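Long-range contacts in pyruvate kinase (Pyrobaculum aerophilum, PDB 3QTG), which catalyses the final step of glycolysis, the interconversion of phosphoenolpyruvate plus ADP with pyruvate plus ATP, using a divalent metal cation: residues D248-V252 and D317-L321; V252-L257 and V269-V274. All blocks are in the same frame, centred on the assembly; numbering follows the deposited sequence.

Interaction 1: residues D248-V252 and D317-L321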
loop_
_atom_site.group_PDB
_atom_site.type_symbol
_atom_site.label_atom_id
_atom_site.label_comp_id
_atom_site.label_asym_id
_atom_site.label_seq_id
_atom_site.Cartn_x
_atom_site.Cartn_y
_atom_site.Cartn_z
ATOM N N ASP A 248 19.910 7.884 -25.371
ATOM C CA ASP A 248 20.602 8.340 -24.171
ATOM C C ASP A 248 19.762 9.425 -23.496
ATOM O O ASP A 248 19.908 9.668 -22.315
ATOM C CB ASP A 248 22.010 8.871 -24.485
ATOM C CG ASP A 248 22.891 7.820 -25.164
ATOM O OD1 ASP A 248 22.653 6.610 -24.964
ATOM O OD2 ASP A 248 23.811 8.200 -25.909
ATOM N N TYR A 249 18.889 10.063 -24.274
ATOM C CA TYR A 249 18.111 11.220 -23.845
ATOM C C TYR A 249 16.932 11.298 -24.813
ATOM O O TYR A 249 17.105 11.072 -26.011
ATOM C CB TYR A 249 18.963 12.478 -23.960
ATOM C CG TYR A 249 18.616 13.592 -22.996
ATOM C CD1 TYR A 249 19.505 13.943 -21.968
ATOM C CD2 TYR A 249 17.415 14.310 -23.103
ATOM C CE1 TYR A 249 19.204 14.959 -21.057
ATOM C CE2 TYR A 249 17.112 15.350 -22.187
ATOM C CZ TYR A 249 18.014 15.655 -21.178
ATOM O OH TYR A 249 17.753 16.665 -20.286
ATOM N N VAL A 250 15.741 11.592 -24.295
ATOM C CA VAL A 250 14.538 11.672 -25.109
ATOM C C VAL A 250 14.085 13.121 -25.132
ATOM O O VAL A 250 14.241 13.828 -24.136
ATOM C CB VAL A 250 13.387 10.734 -24.591
ATOM C CG1 VAL A 250 12.133 10.844 -25.489
ATOM C CG2 VAL A 250 13.862 9.264 -24.506
ATOM N N VAL A 251 13.569 13.561 -26.284
ATOM C CA VAL A 251 13.095 14.938 -26.500
ATOM C C VAL A 251 11.691 14.937 -27.124
ATOM O O VAL A 251 11.483 14.336 -28.182
ATOM C CB VAL A 251 14.074 15.723 -27.407
ATOM C CG1 VAL A 251 13.735 17.219 -27.437
ATOM C CG2 VAL A 251 15.510 15.536 -26.936
ATOM N N VAL A 252 10.727 15.562 -26.445
ATOM C CA VAL A 252 9.411 15.839 -27.025
ATOM C C VAL A 252 9.530 17.122 -27.879
ATOM O O VAL A 252 9.684 18.233 -27.355
ATOM C CB VAL A 252 8.292 16.007 -25.934
ATOM C CG1 VAL A 252 6.910 16.295 -26.569
ATOM C CG2 VAL A 252 8.215 14.796 -25.034
ATOM N N ASP A 317 13.519 16.358 -17.083
ATOM C CA ASP A 317 14.877 16.796 -16.738
ATOM C C ASP A 317 15.155 18.224 -17.194
ATOM O O ASP A 317 15.863 18.961 -16.509
ATOM C CB ASP A 317 15.960 15.928 -17.397
ATOM C CG ASP A 317 15.946 14.492 -16.941
ATOM O OD1 ASP A 317 16.882 14.080 -16.207
ATOM O OD2 ASP A 317 15.029 13.766 -17.355
ATOM N N SER A 318 14.673 18.580 -18.383
ATOM C CA SER A 318 14.952 19.902 -18.983
ATOM C C SER A 318 13.847 20.453 -19.901
ATOM O O SER A 318 12.986 19.695 -20.402
ATOM C CB SER A 318 16.312 19.916 -19.702
ATOM O OG SER A 318 16.414 18.874 -20.654
ATOM N N LEU A 319 13.888 21.778 -20.097
ATOM C CA LEU A 319 13.029 22.504 -21.038
ATOM C C LEU A 319 13.922 23.297 -21.987
ATOM O O LEU A 319 14.864 23.970 -21.556
ATOM C CB LEU A 319 12.033 23.438 -20.325
ATOM C CG LEU A 319 11.052 22.834 -19.283
ATOM C CD1 LEU A 319 10.373 23.916 -18.468
ATOM C CD2 LEU A 319 9.986 21.940 -19.906
ATOM N N TRP A 320 13.641 23.190 -23.283
ATOM C CA TRP A 320 14.509 23.764 -24.301
ATOM C C TRP A 320 13.770 24.887 -25.015
ATOM O O TRP A 320 12.758 24.655 -25.657
ATOM C CB TRP A 320 14.883 22.688 -25.326
ATOM C CG TRP A 320 15.693 21.522 -24.807
ATOM C CD1 TRP A 320 15.924 21.174 -23.498
ATOM C CD2 TRP A 320 16.377 20.548 -25.605
ATOM N NE1 TRP A 320 16.717 20.053 -23.441
ATOM C CE2 TRP A 320 17.016 19.655 -24.721
ATOM C CE3 TRP A 320 16.534 20.362 -26.988
ATOM C CZ2 TRP A 320 17.789 18.568 -25.175
ATOM C CZ3 TRP A 320 17.292 19.280 -27.433
ATOM C CH2 TRP A 320 17.904 18.393 -26.529
ATOM N N LEU A 321 14.274 26.103 -24.894
ATOM C CA LEU A 321 13.795 27.215 -25.713
ATOM C C LEU A 321 14.448 27.166 -27.082
ATOM O O LEU A 321 15.648 26.887 -27.198
ATOM C CB LEU A 321 14.110 28.547 -25.031
ATOM C CG LEU A 321 13.580 28.765 -23.606
ATOM C CD1 LEU A 321 13.895 30.173 -23.093
ATOM C CD2 LEU A 321 12.084 28.480 -23.526
#
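Tyr249 and Ser318 meet through their hydroxyls: Ser318 OG donates to Tyr249 OH at 2.6 Å, approaching the edge of the phenol near the ring plane. The serine oxygen is also an acceptor, taking Trp320 NE1 at 3.0 Å in a bent bond (145° at the hydrogen). Tyr249 OH in turn hydrogen-bonds the carbonyl oxygen of Ile414, so a directed chain runs from indole through serine and tyrosine to the backbone. Ser318 OG stands between its own backbone N and carbonyl carbon (chi1 54°), a rotamer that aims it at the phenol. Beside this chain, Val251 crosses Trp320 at about a right angle, its CG2 lying 3.7 Å from Trp320 CH2, while CG1 sits over one indole face, offset toward the rim. These side chains fill the inside of the TIM barrel, Trp320 beside Arg46, which probably binds the substrate, and Val251 beside Lys230, the probable transition-state stabiliser. The two strands are not neighbours in the parallel eight-stranded barrel: their segment axes come no closer than 9.1 Å, at 52°. Strand 284-287 runs between them, its Ala285 touching Tyr249, Ser318 and Trp320. Strand 226-231 lies on the other side of 249-253, whereas helix 331-343 packs on Leu319 and Leu321.

Interaction 2: residues V252-L257 and V269-V274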
loop_
_atom_site.group_PDB
_atom_site.type_symbol
_atom_site.label_atom_id
_atom_site.label_comp_id
_atom_site.label_asym_id
_atom_site.label_seq_id
_atom_site.Cartn_x
_atom_site.Cartn_y
_atom_site.Cartn_z
ATOM N N VAL A 252 10.727 15.562 -26.445
ATOM C CA VAL A 252 9.411 15.839 -27.025
ATOM C C VAL A 252 9.530 17.122 -27.879
ATOM O O VAL A 252 9.684 18.233 -27.355
ATOM C CB VAL A 252 8.292 16.007 -25.934
ATOM C CG1 VAL A 252 6.910 16.295 -26.569
ATOM C CG2 VAL A 252 8.215 14.796 -25.034
ATOM N N ALA A 253 9.516 16.941 -29.197
ATOM C CA ALA A 253 9.651 18.064 -30.136
ATOM C C ALA A 253 8.240 18.477 -30.517
ATOM O O ALA A 253 7.638 17.921 -31.441
ATOM C CB ALA A 253 10.507 17.667 -31.382
ATOM N N ARG A 254 7.706 19.425 -29.739
ATOM C CA ARG A 254 6.300 19.851 -29.803
ATOM C C ARG A 254 5.893 20.433 -31.144
ATOM O O ARG A 254 4.839 20.080 -31.678
ATOM C CB ARG A 254 6.019 20.911 -28.750
ATOM C CG ARG A 254 5.942 20.420 -27.318
ATOM C CD ARG A 254 5.697 21.636 -26.472
ATOM N NE ARG A 254 4.944 21.294 -25.300
ATOM C CZ ARG A 254 4.388 22.188 -24.500
ATOM N NH1 ARG A 254 4.506 23.482 -24.770
ATOM N NH2 ARG A 254 3.730 21.778 -23.435
ATOM N N GLY A 255 6.703 21.357 -31.665
ATOM C CA GLY A 255 6.422 21.969 -32.963
ATOM C C GLY A 255 6.218 20.907 -34.032
ATOM O O GLY A 255 5.199 20.887 -34.711
ATOM N N ASP A 256 7.158 19.984 -34.142
ATOM C CA ASP A 256 7.079 18.929 -35.142
ATOM C C ASP A 256 5.938 17.938 -34.952
ATOM O O ASP A 256 5.292 17.523 -35.925
ATOM C CB ASP A 256 8.423 18.220 -35.217
ATOM C CG ASP A 256 9.523 19.138 -35.777
ATOM O OD1 ASP A 256 9.255 19.798 -36.816
ATOM O OD2 ASP A 256 10.639 19.219 -35.185
ATOM N N LEU A 257 5.686 17.565 -33.701
ATOM C CA LEU A 257 4.646 16.597 -33.376
ATOM C C LEU A 257 3.258 17.195 -33.602
ATOM O O LEU A 257 2.306 16.482 -33.930
ATOM C CB LEU A 257 4.820 16.154 -31.919
ATOM C CG LEU A 257 4.618 14.737 -31.392
ATOM C CD1 LEU A 257 4.999 13.603 -32.337
ATOM C CD2 LEU A 257 5.409 14.667 -30.077
ATOM N N VAL A 269 -0.167 12.924 -25.884
ATOM C CA VAL A 269 1.034 12.368 -26.499
ATOM C C VAL A 269 2.290 12.804 -25.722
ATOM O O VAL A 269 3.134 11.977 -25.425
ATOM C CB VAL A 269 1.123 12.709 -28.042
ATOM C CG1 VAL A 269 2.481 12.391 -28.603
ATOM C CG2 VAL A 269 0.052 11.965 -28.830
ATOM N N GLN A 270 2.393 14.093 -25.380
ATOM C CA GLN A 270 3.445 14.588 -24.498
ATOM C C GLN A 270 3.498 13.784 -23.197
ATOM O O GLN A 270 4.564 13.343 -22.763
ATOM C CB GLN A 270 3.227 16.067 -24.169
ATOM C CG GLN A 270 4.264 16.613 -23.180
ATOM C CD GLN A 270 4.161 18.120 -22.962
ATOM O OE1 GLN A 270 3.909 18.888 -23.902
ATOM N NE2 GLN A 270 4.352 18.549 -21.723
ATOM N N ARG A 271 2.340 13.604 -22.568
ATOM C CA ARG A 271 2.289 12.858 -21.318
ATOM C C ARG A 271 2.800 11.436 -21.519
ATOM O O ARG A 271 3.599 10.955 -20.726
ATOM C CB ARG A 271 0.863 12.869 -20.753
ATOM C CG ARG A 271 0.741 12.290 -19.395
ATOM C CD ARG A 271 -0.730 12.120 -19.012
ATOM N NE ARG A 271 -1.341 13.375 -18.601
ATOM C CZ ARG A 271 -2.553 13.467 -18.058
ATOM N NH1 ARG A 271 -3.283 12.375 -17.870
ATOM N NH2 ARG A 271 -3.032 14.649 -17.696
ATOM N N ARG A 272 2.364 10.772 -22.587
ATOM C CA ARG A 272 2.805 9.403 -22.846
ATOM C C ARG A 272 4.327 9.286 -23.109
ATOM O O ARG A 272 4.964 8.342 -22.634
ATOM C CB ARG A 272 1.963 8.729 -23.949
ATOM C CG ARG A 272 2.596 7.444 -24.529
ATOM C CD ARG A 272 1.557 6.466 -25.175
ATOM N NE ARG A 272 1.177 6.854 -26.544
ATOM C CZ ARG A 272 0.107 7.592 -26.866
ATOM N NH1 ARG A 272 -0.716 8.047 -25.919
ATOM N NH2 ARG A 272 -0.137 7.882 -28.142
ATOM N N ILE A 273 4.907 10.239 -23.838
ATOM C CA ILE A 273 6.365 10.241 -24.037
ATOM C C ILE A 273 7.131 10.404 -22.716
ATOM O O ILE A 273 8.128 9.702 -22.461
ATOM C CB ILE A 273 6.851 11.314 -25.056
ATOM C CG1 ILE A 273 6.261 11.064 -26.464
ATOM C CG2 ILE A 273 8.382 11.298 -25.102
ATOM C CD1 ILE A 273 6.136 12.307 -27.361
ATOM N N VAL A 274 6.664 11.353 -21.897
ATOM C CA VAL A 274 7.268 11.661 -20.592
ATOM C C VAL A 274 7.134 10.478 -19.609
ATOM O O VAL A 274 8.128 10.053 -19.035
ATOM C CB VAL A 274 6.692 12.957 -19.967
ATOM C CG1 VAL A 274 7.266 13.186 -18.548
ATOM C CG2 VAL A 274 6.997 14.171 -20.861
#
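Strand 249-253 comes nearest to the helix containing 269-274 at Val252, whose CA is 6.6 Å from Gln270 CA; between Leu257 and Val269 the CA atoms are 8.8 Å apart. Val252 directs its side chain at the helix, and its CG2 lies 3.5 Å from Ile273 CG2. Leu257 reaches back from helix 254-257 to meet Ile273 tip to tip, with CD2 and CD1 3.7 Å apart. Leu257 CD2 also touches Val269 CG1, completing a continuous apolar patch. At its margin, Arg254 grips Gln270 OE1 side-on with two nitrogens, NE at 3.0 Å and NH2 at 2.9 Å. Gln270 CG is anti to the backbone N (chi1 177°) and the chain runs on extended, carrying OE1 to the guanidinium edge. NH2 takes a lone pair in the carbonyl plane, whereas NE is tilted 30° from it. Arg254 NH2 has a stronger partner in Asp307, and Gln270 NE2 bonds Thr311 OG1, which fixes the amide's orientation. The arrangement is a beta-alpha unit of a TIM barrel, helix 266-279 packing outside its strand. The short helix 254-257, at the strand's C-terminal end, carries Gly255 and Asp256, which probably bind the substrate, Asp256 probably also the magnesium ion.

Overall arrangement
From the N terminus the chain passes through five barrel strands before it enters strand 249-253, the sixth, which serves both contacts and shares Val252 between them. It continues into helix 254-257 and then helix 266-279, where interaction 2 closes a short loop of 11 residues. Beyond that helix come strand 284-287 and helix 302-313, before strand 318-321 closes interaction 1 over 64 intervening residues. Interaction 2 is therefore nested inside the loop of interaction 1. Their centres lie 10 Å apart, and Val250 CG1 packs against Ile273 CG2 at 3.8 Å. Interaction 1 joins strands inside the barrel, whereas interaction 2 fastens one of those strands to its outer helix.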